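Local coordinates for hypothetical protein S4005 (Shigella flexneri 2a, PDB 1Z67), which is of unknown function but has a largely helical fold containing a homeodomain-like motif, which may point to a role in binding DNA, at residues 33-36 with 37-41. Sequence-based numbering, arbitrary orientation.
Sequences GGIQ and VLLEK
Gln36 reaches Leu39 because its CG lies anti to the backbone N (chi1 -166°) and the chain then bends at chi2, setting OE1 3.4 Å from Leu39 CD1; the two side chains cross at about a right angle. Leu39 meets this approach with CG beside its own backbone N, and the same CG lies 3.4 Å from Ile35 O. The setting is the first turn of helix 35-44, with Gly34 as N-cap, immediately after helix 21-31 has closed in a Schellman motif at Gly33. Positive phi at both residues marks this glycine link between the two helices. The carbonyl of the N-cap residue takes a weak bond, Val37 N to Gly34 O, at 3.1 Å and with an N-H...O angle of only 124°. A water supplements it, accepting from Val37 N and donating to Gly33 O, so that the first turn is tied back to the link. Regular helical bonding begins with Leu39 N to Ile35 O, 2.9 Å and nearly straight at 162°, and goes on with Glu40 N to Gln36 O at 3.0 Å. On the buried face, Ile35 CD1 stands 4.3 Å from Leu38 CD1, while Ile35 CG1 lies equally far from Leu39 CG. This apolar face joins helix 35-44 to its neighbours: Ile35 and Leu38 both touch Val29 of helix 21-31, and Ile35 and Leu39 meet Val113. Asn118 OD1 accepts from the backbone N of Gln36, within the first turn. Beside the glycine link, the CG2 branch of Val37 rests 3.6 Å from Gly33 O, the carbonyl oxygen that also takes the water's hydrogen.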
ATOM      1  N   GLY A  33       9.970   0.815  -6.470  1.00 16.14           N
ATOM      2  CA  GLY A  33      10.347   1.938  -7.334  1.00 15.94           C
ATOM      3  C   GLY A  33       9.518   3.197  -7.076  1.00 15.29           C
ATOM      4  O   GLY A  33       9.647   4.228  -7.791  1.00 17.09           O
ATOM      5  N   GLY A  34       8.724   3.159  -6.003  1.00 15.56           N
ATOM      6  CA  GLY A  34       7.981   4.329  -5.580  1.00 14.45           C
ATOM      7  C   GLY A  34       6.480   4.283  -5.857  1.00 13.92           C
ATOM      8  O   GLY A  34       5.982   3.465  -6.662  1.00 14.71           O
ATOM      9  N   ILE A  35       5.746   5.170  -5.190  1.00 14.64           N
ATOM     10  CA  ILE A  35       4.285   5.143  -5.340  1.00 16.19           C
ATOM     11  C   ILE A  35       3.806   5.321  -6.786  1.00 16.19           C
ATOM     12  O   ILE A  35       2.875   4.652  -7.200  1.00 17.63           O
ATOM     13  CB  ILE A  35       3.606   6.139  -4.369  1.00 16.72           C
ATOM     14  CG1 ILE A  35       2.097   5.857  -4.298  1.00 18.04           C
ATOM     15  CG2 ILE A  35       3.995   7.573  -4.699  1.00 16.55           C
ATOM     16  CD1 ILE A  35       1.757   4.523  -3.650  1.00 21.95           C
ATOM     17  N   GLN A  36       4.521   6.128  -7.574  1.00 17.72           N
ATOM     18  CA  GLN A  36       4.196   6.261  -8.994  1.00 19.09           C
ATOM     19  C   GLN A  36       4.223   4.943  -9.831  1.00 19.31           C
ATOM     20  O   GLN A  36       3.371   4.753 -10.727  1.00 19.60           O
ATOM     21  CB  GLN A  36       5.044   7.364  -9.621  1.00 21.00           C
ATOM     22  CG  GLN A  36       4.553   7.785 -10.973  1.00 23.95           C
ATOM     23  CD  GLN A  36       3.059   8.159 -11.040  1.00 27.92           C
ATOM     24  OE1 GLN A  36       2.507   8.808 -10.128  1.00 28.02           O
ATOM     25  NE2 GLN A  36       2.422   7.794 -12.157  1.00 30.79           N
ATOM     26  N   VAL A  37       5.176   4.051  -9.559  1.00 19.48           N
ATOM     27  CA  VAL A  37       5.183   2.732 -10.210  1.00 19.82           C
ATOM     28  C   VAL A  37       3.895   1.966  -9.909  1.00 18.71           C
ATOM     29  O   VAL A  37       3.303   1.339 -10.789  1.00 19.48           O
ATOM     30  CB  VAL A  37       6.407   1.853  -9.781  1.00 20.64           C
ATOM     31  CG1 VAL A  37       6.289   0.430 -10.326  1.00 19.22           C
ATOM     32  CG2 VAL A  37       7.710   2.482 -10.227  1.00 22.92           C
ATOM     33  N   LEU A  38       3.463   2.007  -8.640  1.00 18.27           N
ATOM     34  CA  LEU A  38       2.288   1.283  -8.243  1.00 18.25           C
ATOM     35  C   LEU A  38       1.073   1.899  -8.915  1.00 16.34           C
ATOM     36  O   LEU A  38       0.230   1.156  -9.392  1.00 16.61           O
ATOM     37  CB  LEU A  38       2.129   1.254  -6.715  1.00 18.45           C
ATOM     38  CG  LEU A  38       3.261   0.533  -5.962  1.00 20.22           C
ATOM     39  CD1 LEU A  38       2.924   0.485  -4.476  1.00 24.47           C
ATOM     40  CD2 LEU A  38       3.533  -0.889  -6.491  1.00 22.02           C
ATOM     41  N   LEU A  39       1.002   3.239  -8.950  1.00 16.63           N
ATOM     42  CA  LEU A  39      -0.122   3.937  -9.595  1.00 17.52           C
ATOM     43  C   LEU A  39      -0.238   3.522 -11.071  1.00 17.82           C
ATOM     44  O   LEU A  39      -1.316   3.165 -11.543  1.00 18.23           O
ATOM     45  CB  LEU A  39       0.005   5.467  -9.420  1.00 17.23           C
ATOM     46  CG  LEU A  39      -0.109   6.019  -7.983  1.00 18.12           C
ATOM     47  CD1 LEU A  39       0.210   7.533  -7.904  1.00 21.78           C
ATOM     48  CD2 LEU A  39      -1.486   5.763  -7.459  1.00 20.64           C
ATOM     49  N   GLU A  40       0.898   3.486 -11.747  1.00 18.65           N
ATOM     50  CA  GLU A  40       0.920   3.101 -13.174  1.00 19.51           C
ATOM     51  C   GLU A  40       0.464   1.667 -13.369  1.00 19.89           C
ATOM     52  O   GLU A  40      -0.296   1.385 -14.315  1.00 19.64           O
ATOM     53  CB  GLU A  40       2.293   3.283 -13.823  0.50 21.04           C
ATOM     54  CG  GLU A  40       2.256   3.738 -15.319  0.50 24.37           C
ATOM     55  CD  GLU A  40       1.400   2.888 -16.267  0.50 27.78           C
ATOM     56  OE1 GLU A  40       0.256   3.287 -16.577  0.50 30.93           O
ATOM     57  OE2 GLU A  40       1.869   1.839 -16.737  0.50 30.16           O
ATOM     58  N   LYS A  41       0.853   0.772 -12.448  1.00 18.67           N
ATOM     59  CA  LYS A  41       0.384  -0.614 -12.533  1.00 19.71           C
ATOM     60  C   LYS A  41      -1.105  -0.755 -12.302  1.00 19.53           C
ATOM     61  O   LYS A  41      -1.778  -1.529 -13.000  1.00 19.36           O
ATOM     62  CB  LYS A  41       1.120  -1.530 -11.573  1.00 20.03           C
ATOM     63  CG  LYS A  41       2.519  -1.770 -11.973  1.00 20.39           C
ATOM     64  CD  LYS A  41       3.123  -2.785 -11.044  1.00 25.09           C
ATOM     65  CE  LYS A  41       4.242  -3.492 -11.751  1.00 26.08           C
ATOM     66  NZ  LYS A  41       4.694  -4.551 -10.870  1.00 24.70           N
TER
HETATM   67  O   HOH W   1       7.738   5.802  -8.841  1.00 36.28           O